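Local coordinates for protein prepilin (Salmonella typhi, PDB 3FHV) that serves, once processed, as the type IVb pilus subunit PilS, whose globular domain probably binds the host channel CFTR during adhesion, at residues T12-L17 with I91-V96; T64-N67 with G71-V74; G107-G112 with D126-A131; E137-N142 with G146-V151. One frame throughout, in Å; residues are numbered along the deposited sequence.

From the N terminus, helix 8-25 comes first, and contact 1 closes the long loop from it to strand 88-96, a strand central in the antiparallel sheet. Contact 2 is nested inside that loop: it is the hairpin of strands 62-66 and 72-78, and its second strand runs beside 88-96. After contact 1 is closed the chain enters helix 98-111. Contact 3 then holds the end of this helix to the loop before helix 131-137, and contact 4 closes a short loop leading into strand 148-154, the other neighbour of 88-96. Contacts 1, 3 and 4 follow in series without crossing. Contacts 2 and 3 lie about 22 Å apart, centre to centre.

Contact 1 (T12-L17 with I91-V96); sequences TNYQTL and ITTNKV
Tyr-14 is the first residue of 12-17 to reach strand 91-94, and it does so from its backbone carbonyl, along one side of the ring, to the phenol OH. At the base, its carbonyl O lies 3.8 Å from Ile-91 CD1. Next, ring atom CD1 comes to 4.2 Å from Ile-91 CG2, approaching at a slant. At the far end the phenol OH is hydrogen-bonded to Thr-93 OG1 at 2.7 Å, and either hydroxyl could be the donor. CG stands anti to the carbonyl carbon (chi1 -61°), which sends the ring off the helix toward the strand. Thr-93 crosses it at about a right angle, with its CB 3.9 Å from ring atom CE1. Thr-93 OG1 is placed for this because it lies anti to its own backbone N, and it also takes a bond from Asn-67 ND2, so two polar groups hold this hydroxyl in the buried interior. Phe-152 meets the tyrosine ring with the planes about 50° apart.

Thr-16, turned away from the strand, packs on Val-54 of the second subunit, and Thr-12 OG1 is hydrogen-bonded to Gly-61 O of the same neighbour. Leu-17 completes the apolar part. Its CG is 4.0 Å from Ile-91 CD1, and its CD2 is 4.1 Å from Ile-91 CG2, so both branches of the isoleucine are engaged. Helix 12-17 and strand 91-94 run roughly antiparallel, at 156°, with their axes 10.4 Å apart. The N-terminal helix packed against the face of the antiparallel sheet that carries Ile-91 and Thr-93 is the core of the type IV pilin globular domain.

Contact 2 (T64-N67 with G71-V74); sequences TLWN and GQIV
Asn-67 OD1 is gripped by two backbone N-H groups, Gly-71 N from across the contact at 2.8 Å and Trp-69 N from the connecting loop, the latter bond making an Asx turn. It sits at the turn end of a beta hairpin, where strand 62-66 passes into strand 72-78. CG of Asn-67 is tucked between its own backbone N and carbonyl carbon (chi1 59°), which brings the amide over Gly-71. Gly-71 N approaches from above the amide plane rather than within it. In return Asn-67 N donates to Gly-71 O at 2.8 Å, almost straight at 171°. The other amide atom, ND2, reaches Asn-94 O and Thr-93 OG1 on strand 88-96, so one side chain ties the turn to the next strand.

Along the hairpin, Ile-73 N gives a bond to Leu-65 O of 2.9 Å. The N-to-C directions of the short strands 64-66 and 72-74 are 122° apart, well off antiparallel, and the return bond is replaced by a water that accepts from Leu-65 N and Gln-72 NE2 and donates to Ile-73 O. Trp-66 lies on the more exposed side, its ring edge turned to Gly-71 with CE3 3.5 Å from Gly-71 C, while its NE1 is hydrogen-bonded to Ser-55 OG. On the buried side, beneath helix 8-25, Ile-73 CD1 reaches to 3.8 Å from Asn-67 CB, and Leu-65 CD2 meets Ile-73 CG2 at 3.7 Å.

Contact 3 (G107-G112 with D126-A131); sequences GMSRSG and DAKVTA
Ser-109 points toward the loop 126-131, and its hydroxyl carries most of this contact. It joins the last turns of helix 98-111 to the segment leading into helix 131-137, in the C-terminal half of the pilin domain. With OG anti to the backbone N (chi1 176°), the hydroxyl projects from the helix and accepts the N-H of Val-129 at 2.9 Å, nearly straight at 169°. OG is also 3.2 Å from Ala-127 O, so the serine reaches the backbone of several consecutive loop residues. Behind the hydroxyl, CB of Ser-109 rests against CB of Val-129 at 4.0 Å, and both side chains also pack on Ile-117 of strand 116-119.

Met-108, on another side of the helix, packs on Tyr-14 and Gln-15 of helix 8-25. Arg-110 starts away from the loop, but its fully extended chain carries the guanidinium alongside it, where NH2 makes a weak bond to a water, which accepts a firmer one from Ala-131 N. Thr-130 is the N-cap of helix 131-137, its OG1 taking the N-H of Ile-133.

The loop itself is shaped by an Asx turn in which Asp-126 OD1 receives Lys-128 N, from well above the carboxylate plane. Next to the serine, a second water lies 2.9 Å from both Ser-109 O and Ala-127 O.

Contact 4 (E137-N142 with G146-V151); sequences ECTADN and GTNTLV
Thr-139 and Asn-148 are joined by a pair of bonds between one side-chain amide and the backbone of one residue. Thr-139 N donates to Asn-148 OD1 at 2.7 Å, in the amide plane and on a lone pair. Asn-148 ND2 gives the other bond, 3.1 Å to Thr-139 O, again on a lone pair although the acceptor is tilted somewhat from the asparagine plane. Held at both its OD1 and ND2 ends, this amide is fixed in its rotation, and ND2 has a further bond to Val-96 O.

The hydroxyl bonds form a second group. Thr-147 OG1 donates to Ala-140 O at 2.8 Å, from above the carbonyl plane. It lies 2.7 Å from Thr-139 OG1, whose proton may go to it or to Asn-148 OD1. Both threonines hold OG1 between backbone N and carbonyl carbon (chi1 49° and 59°), which turns the two hydroxyls to meet with the side chains crossing at about a right angle.

A water adds a third link, donating to Thr-139 O and Asp-141 OD1 and accepting from Thr-147 N. Asp-141 OD1 also takes the N-H of Gln-98.

The chain leaves helix 131-137, is tied to helix 98-111 by the disulfide between Cys-138 and Cys-101, and returns as strand 148-154, between strands 88-96 and 116-119 of the sheet.

Contact 1 (T12-L17 with I91-V96)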
loop_
_atom_site.group_PDB
_atom_site.type_symbol
_atom_site.label_atom_id
_atom_site.label_comp_id
_atom_site.label_asym_id
_atom_site.label_seq_id
_atom_site.Cartn_x
_atom_site.Cartn_y
_atom_site.Cartn_z
ATOM N N THR A 12 3.507 -3.024 -9.153
ATOM C CA THR A 12 3.321 -2.314 -7.899
ATOM C C THR A 12 2.573 -3.185 -6.889
ATOM O O THR A 12 2.851 -3.129 -5.684
ATOM C CB THR A 12 2.538 -1.005 -8.130
ATOM O OG1 THR A 12 3.275 -0.184 -9.043
ATOM C CG2 THR A 12 2.337 -0.243 -6.806
ATOM N N ASN A 13 1.632 -3.988 -7.379
ATOM C CA ASN A 13 0.856 -4.857 -6.498
ATOM C C ASN A 13 1.731 -5.905 -5.830
ATOM O O ASN A 13 1.621 -6.130 -4.626
ATOM C CB ASN A 13 -0.293 -5.547 -7.260
ATOM C CG ASN A 13 -1.516 -4.654 -7.409
ATOM O OD1 ASN A 13 -1.733 -3.748 -6.606
ATOM N ND2 ASN A 13 -2.334 -4.927 -8.420
ATOM N N TYR A 14 2.606 -6.546 -6.601
ATOM C CA TYR A 14 3.476 -7.564 -6.023
ATOM C C TYR A 14 4.495 -6.937 -5.081
ATOM O O TYR A 14 4.802 -7.494 -4.035
ATOM C CB TYR A 14 4.203 -8.345 -7.126
ATOM C CG TYR A 14 3.253 -9.074 -8.049
ATOM C CD1 TYR A 14 2.236 -9.884 -7.534
ATOM C CD2 TYR A 14 3.339 -8.918 -9.429
ATOM C CE1 TYR A 14 1.316 -10.512 -8.383
ATOM C CE2 TYR A 14 2.431 -9.538 -10.278
ATOM C CZ TYR A 14 1.422 -10.325 -9.751
ATOM O OH TYR A 14 0.504 -10.903 -10.589
ATOM N N GLN A 15 5.016 -5.774 -5.450
ATOM C CA GLN A 15 6.012 -5.121 -4.617
ATOM C C GLN A 15 5.426 -4.705 -3.273
ATOM O O GLN A 15 6.043 -4.934 -2.225
ATOM C CB GLN A 15 6.615 -3.916 -5.357
ATOM C CG GLN A 15 7.551 -4.328 -6.495
ATOM C CD GLN A 15 7.988 -3.161 -7.363
ATOM O OE1 GLN A 15 7.859 -2.010 -6.975
ATOM N NE2 GLN A 15 8.516 -3.462 -8.547
ATOM N N THR A 16 4.233 -4.117 -3.298
ATOM C CA THR A 16 3.594 -3.689 -2.062
ATOM C C THR A 16 3.130 -4.880 -1.225
ATOM O O THR A 16 3.222 -4.842 0.001
ATOM C CB THR A 16 2.396 -2.728 -2.329
ATOM O OG1 THR A 16 1.498 -3.306 -3.280
ATOM C CG2 THR A 16 2.889 -1.392 -2.865
ATOM N N LEU A 17 2.628 -5.927 -1.884
ATOM C CA LEU A 17 2.181 -7.127 -1.181
ATOM C C LEU A 17 3.383 -7.705 -0.429
ATOM O O LEU A 17 3.263 -8.129 0.721
ATOM C CB LEU A 17 1.620 -8.169 -2.170
ATOM C CG LEU A 17 1.166 -9.517 -1.582
ATOM C CD1 LEU A 17 0.075 -9.298 -0.545
ATOM C CD2 LEU A 17 0.682 -10.434 -2.699
ATOM N N ILE A 91 5.880 -15.296 -3.311
ATOM C CA ILE A 91 4.644 -14.761 -3.867
ATOM C C ILE A 91 4.628 -15.381 -5.254
ATOM O O ILE A 91 5.498 -15.091 -6.080
ATOM C CB ILE A 91 4.649 -13.223 -4.019
ATOM C CG1 ILE A 91 4.736 -12.554 -2.643
ATOM C CG2 ILE A 91 3.353 -12.772 -4.728
ATOM C CD1 ILE A 91 4.692 -11.030 -2.712
ATOM N N THR A 92 3.657 -16.253 -5.490
ATOM C CA THR A 92 3.519 -16.932 -6.769
ATOM C C THR A 92 2.320 -16.357 -7.504
ATOM O O THR A 92 1.263 -16.163 -6.907
ATOM C CB THR A 92 3.279 -18.453 -6.573
ATOM O OG1 THR A 92 4.396 -19.027 -5.888
ATOM C CG2 THR A 92 3.104 -19.158 -7.923
ATOM N N THR A 93 2.483 -16.080 -8.795
ATOM C CA THR A 93 1.372 -15.569 -9.595
ATOM C C THR A 93 1.289 -16.438 -10.851
ATOM O O THR A 93 2.284 -16.629 -11.551
ATOM C CB THR A 93 1.562 -14.072 -9.931
ATOM O OG1 THR A 93 0.448 -13.615 -10.712
ATOM C CG2 THR A 93 2.878 -13.835 -10.678
ATOM N N ASN A 94 0.092 -16.959 -11.114
ATOM C CA ASN A 94 -0.160 -17.882 -12.224
ATOM C C ASN A 94 -0.838 -17.360 -13.490
ATOM O O ASN A 94 -1.534 -16.346 -13.477
ATOM C CB ASN A 94 -0.990 -19.056 -11.702
ATOM C CG ASN A 94 -0.307 -19.799 -10.586
ATOM O OD1 ASN A 94 0.619 -20.569 -10.819
ATOM N ND2 ASN A 94 -0.754 -19.566 -9.355
ATOM N N LYS A 95 -0.637 -18.108 -14.574
ATOM C CA LYS A 95 -1.223 -17.817 -15.872
ATOM C C LYS A 95 -0.947 -16.404 -16.362
ATOM O O LYS A 95 -1.814 -15.747 -16.941
ATOM C CB LYS A 95 -2.737 -18.076 -15.819
ATOM C CG LYS A 95 -3.089 -19.508 -15.396
ATOM C CD LYS A 95 -4.567 -19.790 -15.570
ATOM C CE LYS A 95 -4.859 -21.281 -15.555
ATOM N NZ LYS A 95 -6.298 -21.552 -15.858
ATOM N N VAL A 96 0.272 -15.940 -16.136
ATOM C CA VAL A 96 0.665 -14.608 -16.569
ATOM C C VAL A 96 0.966 -14.644 -18.062
ATOM O O VAL A 96 1.715 -15.506 -18.523
ATOM C CB VAL A 96 1.923 -14.140 -15.826
ATOM C CG1 VAL A 96 2.294 -12.729 -16.266
ATOM C CG2 VAL A 96 1.696 -14.225 -14.325
#

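Contact 2 (T64-N67 with G71-V74)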
loop_
_atom_site.group_PDB
_atom_site.type_symbol
_atom_site.label_atom_id
_atom_site.label_comp_id
_atom_site.label_asym_id
_atom_site.label_seq_id
_atom_site.Cartn_x
_atom_site.Cartn_y
_atom_site.Cartn_z
ATOM N N THR A 64 -9.264 -15.687 -1.237
ATOM C CA THR A 64 -8.248 -16.000 -2.229
ATOM C C THR A 64 -7.891 -14.738 -3.011
ATOM O O THR A 64 -8.690 -13.796 -3.099
ATOM C CB THR A 64 -8.725 -17.100 -3.185
ATOM O OG1 THR A 64 -10.058 -16.810 -3.625
ATOM C CG2 THR A 64 -8.706 -18.446 -2.482
ATOM N N LEU A 65 -6.692 -14.731 -3.580
ATOM C CA LEU A 65 -6.179 -13.579 -4.319
ATOM C C LEU A 65 -5.996 -13.925 -5.790
ATOM O O LEU A 65 -5.592 -15.036 -6.121
ATOM C CB LEU A 65 -4.840 -13.178 -3.701
ATOM C CG LEU A 65 -4.299 -11.777 -3.940
ATOM C CD1 LEU A 65 -5.311 -10.742 -3.456
ATOM C CD2 LEU A 65 -2.984 -11.637 -3.191
ATOM N N TRP A 66 -6.310 -12.984 -6.672
ATOM C CA TRP A 66 -6.190 -13.220 -8.106
ATOM C C TRP A 66 -5.380 -12.107 -8.754
ATOM O O TRP A 66 -5.356 -10.982 -8.256
ATOM C CB TRP A 66 -7.573 -13.312 -8.751
ATOM C CG TRP A 66 -8.442 -14.381 -8.161
ATOM C CD1 TRP A 66 -9.508 -14.203 -7.328
ATOM C CD2 TRP A 66 -8.317 -15.794 -8.359
ATOM N NE1 TRP A 66 -10.055 -15.419 -6.995
ATOM C CE2 TRP A 66 -9.343 -16.412 -7.615
ATOM C CE3 TRP A 66 -7.439 -16.597 -9.092
ATOM C CZ2 TRP A 66 -9.514 -17.794 -7.584
ATOM C CZ3 TRP A 66 -7.611 -17.969 -9.059
ATOM C CH2 TRP A 66 -8.640 -18.554 -8.311
ATOM N N ASN A 67 -4.719 -12.416 -9.864
ATOM C CA ASN A 67 -4.068 -11.377 -10.640
ATOM C C ASN A 67 -5.015 -10.811 -11.693
ATOM O O ASN A 67 -6.172 -11.235 -11.812
ATOM C CB ASN A 67 -2.767 -11.884 -11.293
ATOM C CG ASN A 67 -2.977 -13.068 -12.233
ATOM O OD1 ASN A 67 -3.967 -13.143 -12.958
ATOM N ND2 ASN A 67 -2.004 -13.981 -12.248
ATOM N N GLY A 71 -5.539 -15.441 -12.938
ATOM C CA GLY A 71 -4.654 -16.483 -12.436
ATOM C C GLY A 71 -4.535 -16.289 -10.933
ATOM O O GLY A 71 -4.542 -15.154 -10.446
ATOM N N GLN A 72 -4.409 -17.373 -10.178
ATOM C CA GLN A 72 -4.327 -17.234 -8.728
ATOM C C GLN A 72 -2.983 -16.708 -8.227
ATOM O O GLN A 72 -1.934 -16.989 -8.810
ATOM C CB GLN A 72 -4.652 -18.576 -8.051
ATOM C CG GLN A 72 -4.729 -18.484 -6.529
ATOM C CD GLN A 72 -5.292 -19.731 -5.869
ATOM O OE1 GLN A 72 -5.250 -20.822 -6.433
ATOM N NE2 GLN A 72 -5.803 -19.574 -4.653
ATOM N N ILE A 73 -3.035 -15.913 -7.160
ATOM C CA ILE A 73 -1.833 -15.374 -6.526
ATOM C C ILE A 73 -1.813 -16.030 -5.147
ATOM O O ILE A 73 -2.825 -16.025 -4.444
ATOM C CB ILE A 73 -1.905 -13.836 -6.314
ATOM C CG1 ILE A 73 -1.980 -13.106 -7.660
ATOM C CG2 ILE A 73 -0.659 -13.356 -5.538
ATOM C CD1 ILE A 73 -2.247 -11.618 -7.522
ATOM N N VAL A 74 -0.680 -16.608 -4.773
ATOM C CA VAL A 74 -0.561 -17.238 -3.465
ATOM C C VAL A 74 0.726 -16.815 -2.756
ATOM O O VAL A 74 1.813 -16.853 -3.343
ATOM C CB VAL A 74 -0.569 -18.782 -3.569
ATOM C CG1 VAL A 74 -0.519 -19.392 -2.167
ATOM C CG2 VAL A 74 -1.816 -19.257 -4.318
HETATM O O HOH W 1 -5.047 -17.043 -3.301
#

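Contact 3 (G107-G112 with D126-A131)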
loop_
_atom_site.group_PDB
_atom_site.type_symbol
_atom_site.label_atom_id
_atom_site.label_comp_id
_atom_site.label_asym_id
_atom_site.label_seq_id
_atom_site.Cartn_x
_atom_site.Cartn_y
_atom_site.Cartn_z
ATOM N N GLY A 107 10.932 -6.072 -14.107
ATOM C CA GLY A 107 10.639 -4.999 -13.171
ATOM C C GLY A 107 10.986 -5.365 -11.735
ATOM O O GLY A 107 11.555 -4.552 -10.997
ATOM N N MET A 108 10.649 -6.589 -11.335
ATOM C CA MET A 108 10.932 -7.052 -9.976
ATOM C C MET A 108 12.444 -7.185 -9.784
ATOM O O MET A 108 12.958 -6.982 -8.683
ATOM C CB MET A 108 10.244 -8.399 -9.704
ATOM C CG MET A 108 8.703 -8.353 -9.692
ATOM S SD MET A 108 7.955 -7.283 -8.419
ATOM C CE MET A 108 8.295 -8.242 -6.953
ATOM N N SER A 109 13.152 -7.530 -10.856
ATOM C CA SER A 109 14.607 -7.652 -10.791
ATOM C C SER A 109 15.219 -6.274 -10.526
ATOM O O SER A 109 16.051 -6.114 -9.633
ATOM C CB SER A 109 15.169 -8.194 -12.107
ATOM O OG SER A 109 16.592 -8.217 -12.073
ATOM N N ARG A 110 14.794 -5.284 -11.305
ATOM C CA ARG A 110 15.302 -3.917 -11.170
ATOM C C ARG A 110 14.914 -3.294 -9.837
ATOM O O ARG A 110 15.703 -2.566 -9.227
ATOM C CB ARG A 110 14.778 -3.037 -12.308
ATOM C CG ARG A 110 15.190 -3.513 -13.695
ATOM C CD ARG A 110 14.627 -2.609 -14.792
ATOM N NE ARG A 110 14.788 -3.225 -16.110
ATOM C CZ ARG A 110 14.345 -2.704 -17.251
ATOM N NH1 ARG A 110 13.701 -1.542 -17.256
ATOM N NH2 ARG A 110 14.553 -3.349 -18.394
ATOM N N SER A 111 13.692 -3.565 -9.396
ATOM C CA SER A 111 13.206 -3.051 -8.123
ATOM C C SER A 111 14.198 -3.469 -7.031
ATOM O O SER A 111 14.381 -2.770 -6.031
ATOM C CB SER A 111 11.818 -3.624 -7.833
ATOM O OG SER A 111 11.277 -3.074 -6.646
ATOM N N GLY A 112 14.825 -4.626 -7.237
ATOM C CA GLY A 112 15.826 -5.133 -6.312
ATOM C C GLY A 112 15.429 -5.636 -4.931
ATOM O O GLY A 112 16.306 -5.940 -4.126
ATOM N N ASP A 126 19.891 -15.259 -8.011
ATOM C CA ASP A 126 20.687 -14.051 -7.853
ATOM C C ASP A 126 19.775 -12.829 -7.993
ATOM O O ASP A 126 20.230 -11.691 -7.939
ATOM C CB ASP A 126 21.798 -14.002 -8.904
ATOM C CG ASP A 126 21.265 -14.029 -10.319
ATOM O OD1 ASP A 126 20.027 -14.071 -10.500
ATOM O OD2 ASP A 126 22.090 -14.005 -11.257
ATOM N N ALA A 127 18.481 -13.085 -8.181
ATOM C CA ALA A 127 17.474 -12.035 -8.323
ATOM C C ALA A 127 17.731 -11.106 -9.502
ATOM O O ALA A 127 17.286 -9.953 -9.516
ATOM C CB ALA A 127 17.366 -11.222 -7.025
ATOM N N LYS A 128 18.455 -11.600 -10.497
ATOM C CA LYS A 128 18.714 -10.788 -11.670
ATOM C C LYS A 128 18.033 -11.406 -12.883
ATOM O O LYS A 128 18.326 -12.538 -13.267
ATOM C CB LYS A 128 20.219 -10.651 -11.929
ATOM C CG LYS A 128 20.525 -9.823 -13.173
ATOM C CD LYS A 128 22.011 -9.609 -13.394
ATOM C CE LYS A 128 22.248 -8.810 -14.672
ATOM N NZ LYS A 128 23.693 -8.572 -14.948
ATOM N N VAL A 129 17.098 -10.669 -13.471
ATOM C CA VAL A 129 16.405 -11.146 -14.656
ATOM C C VAL A 129 16.423 -10.008 -15.669
ATOM O O VAL A 129 15.910 -8.923 -15.400
ATOM C CB VAL A 129 14.935 -11.546 -14.360
ATOM C CG1 VAL A 129 14.234 -11.935 -15.661
ATOM C CG2 VAL A 129 14.888 -12.711 -13.386
ATOM N N THR A 130 17.037 -10.261 -16.821
ATOM C CA THR A 130 17.137 -9.269 -17.890
ATOM C C THR A 130 16.010 -9.460 -18.895
ATOM O O THR A 130 15.366 -10.503 -18.927
ATOM C CB THR A 130 18.474 -9.402 -18.659
ATOM O OG1 THR A 130 18.609 -10.747 -19.139
ATOM C CG2 THR A 130 19.663 -9.058 -17.758
ATOM N N ALA A 131 15.779 -8.445 -19.719
ATOM C CA ALA A 131 14.735 -8.515 -20.724
ATOM C C ALA A 131 15.056 -9.680 -21.655
ATOM O O ALA A 131 14.162 -10.389 -22.104
ATOM C CB ALA A 131 14.676 -7.199 -21.511
HETATM O O HOH W 2 17.382 -7.750 -7.695
HETATM O O HOH W 3 16.625 -5.945 -18.741
#

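Contact 4 (E137-N142 with G146-V151)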
loop_
_atom_site.group_PDB
_atom_site.type_symbol
_atom_site.label_atom_id
_atom_site.label_comp_id
_atom_site.label_asym_id
_atom_site.label_seq_id
_atom_site.Cartn_x
_atom_site.Cartn_y
_atom_site.Cartn_z
ATOM N N GLU A 137 12.544 -17.146 -21.503
ATOM C CA GLU A 137 11.896 -18.018 -20.531
ATOM C C GLU A 137 10.382 -17.871 -20.407
ATOM O O GLU A 137 9.704 -18.815 -20.027
ATOM C CB GLU A 137 12.538 -17.841 -19.159
ATOM C CG GLU A 137 14.018 -18.170 -19.142
ATOM C CD GLU A 137 14.613 -18.006 -17.768
ATOM O OE1 GLU A 137 13.959 -17.345 -16.933
ATOM O OE2 GLU A 137 15.726 -18.516 -17.525
ATOM N N CYS A 138 9.852 -16.689 -20.706
ATOM C CA CYS A 138 8.409 -16.481 -20.644
ATOM C C CYS A 138 7.834 -17.126 -21.894
ATOM O O CYS A 138 8.265 -16.817 -22.995
ATOM C CB CYS A 138 8.071 -14.993 -20.648
ATOM S SG CYS A 138 8.562 -14.070 -19.151
ATOM N N THR A 139 6.860 -18.011 -21.720
ATOM C CA THR A 139 6.264 -18.723 -22.848
ATOM C C THR A 139 5.050 -18.041 -23.476
ATOM O O THR A 139 4.343 -17.269 -22.829
ATOM C CB THR A 139 5.891 -20.164 -22.433
ATOM O OG1 THR A 139 5.159 -20.136 -21.201
ATOM C CG2 THR A 139 7.152 -20.998 -22.243
ATOM N N ALA A 140 4.818 -18.345 -24.749
ATOM C CA ALA A 140 3.709 -17.768 -25.507
ATOM C C ALA A 140 2.352 -18.078 -24.887
ATOM O O ALA A 140 2.183 -19.101 -24.224
ATOM C CB ALA A 140 3.748 -18.282 -26.940
ATOM N N ASP A 141 1.382 -17.190 -25.104
ATOM C CA ASP A 141 0.040 -17.416 -24.572
ATOM C C ASP A 141 -0.631 -18.523 -25.379
ATOM O O ASP A 141 -0.203 -18.832 -26.492
ATOM C CB ASP A 141 -0.856 -16.177 -24.715
ATOM C CG ASP A 141 -0.266 -14.928 -24.095
ATOM O OD1 ASP A 141 0.403 -15.021 -23.053
ATOM O OD2 ASP A 141 -0.504 -13.837 -24.655
ATOM N N ASN A 142 -1.673 -19.115 -24.805
ATOM C CA ASN A 142 -2.467 -20.126 -25.490
ATOM C C ASN A 142 -3.764 -19.387 -25.786
ATOM O O ASN A 142 -4.665 -19.328 -24.949
ATOM C CB ASN A 142 -2.745 -21.335 -24.596
ATOM C CG ASN A 142 -1.590 -22.304 -24.566
ATOM O OD1 ASN A 142 -0.944 -22.536 -25.581
ATOM N ND2 ASN A 142 -1.332 -22.889 -23.407
ATOM N N GLY A 146 -2.657 -16.827 -20.459
ATOM C CA GLY A 146 -1.240 -16.807 -20.139
ATOM C C GLY A 146 -0.773 -18.170 -19.668
ATOM O O GLY A 146 -1.546 -18.908 -19.060
ATOM N N THR A 147 0.486 -18.507 -19.941
ATOM C CA THR A 147 1.025 -19.798 -19.552
ATOM C C THR A 147 2.212 -19.706 -18.596
ATOM O O THR A 147 2.868 -20.704 -18.340
ATOM C CB THR A 147 1.477 -20.611 -20.794
ATOM O OG1 THR A 147 2.471 -19.876 -21.526
ATOM C CG2 THR A 147 0.284 -20.895 -21.706
ATOM N N ASN A 148 2.472 -18.523 -18.046
ATOM C CA ASN A 148 3.613 -18.351 -17.155
ATOM C C ASN A 148 3.308 -18.296 -15.668
ATOM O O ASN A 148 2.303 -17.716 -15.244
ATOM C CB ASN A 148 4.383 -17.087 -17.549
ATOM C CG ASN A 148 4.961 -17.171 -18.944
ATOM O OD1 ASN A 148 5.876 -17.948 -19.197
ATOM N ND2 ASN A 148 4.423 -16.369 -19.866
ATOM N N THR A 149 4.184 -18.924 -14.885
ATOM C CA THR A 149 4.091 -18.916 -13.431
ATOM C C THR A 149 5.328 -18.155 -12.947
ATOM O O THR A 149 6.450 -18.540 -13.257
ATOM C CB THR A 149 4.145 -20.341 -12.832
ATOM O OG1 THR A 149 3.050 -21.112 -13.330
ATOM C CG2 THR A 149 4.061 -20.288 -11.302
ATOM N N LEU A 150 5.118 -17.078 -12.201
ATOM C CA LEU A 150 6.224 -16.288 -11.675
ATOM C C LEU A 150 6.249 -16.468 -10.168
ATOM O O LEU A 150 5.199 -16.527 -9.524
ATOM C CB LEU A 150 6.043 -14.798 -12.014
ATOM C CG LEU A 150 6.119 -14.361 -13.489
ATOM C CD1 LEU A 150 5.862 -12.851 -13.609
ATOM C CD2 LEU A 150 7.489 -14.698 -14.040
ATOM N N VAL A 151 7.445 -16.596 -9.606
ATOM C CA VAL A 151 7.573 -16.728 -8.161
ATOM C C VAL A 151 8.602 -15.723 -7.666
ATOM O O VAL A 151 9.694 -15.626 -8.217
ATOM C CB VAL A 151 8.024 -18.148 -7.736
ATOM C CG1 VAL A 151 8.013 -18.252 -6.215
ATOM C CG2 VAL A 151 7.101 -19.198 -8.334
HETATM O O HOH W 4 1.755 -16.796 -21.793
#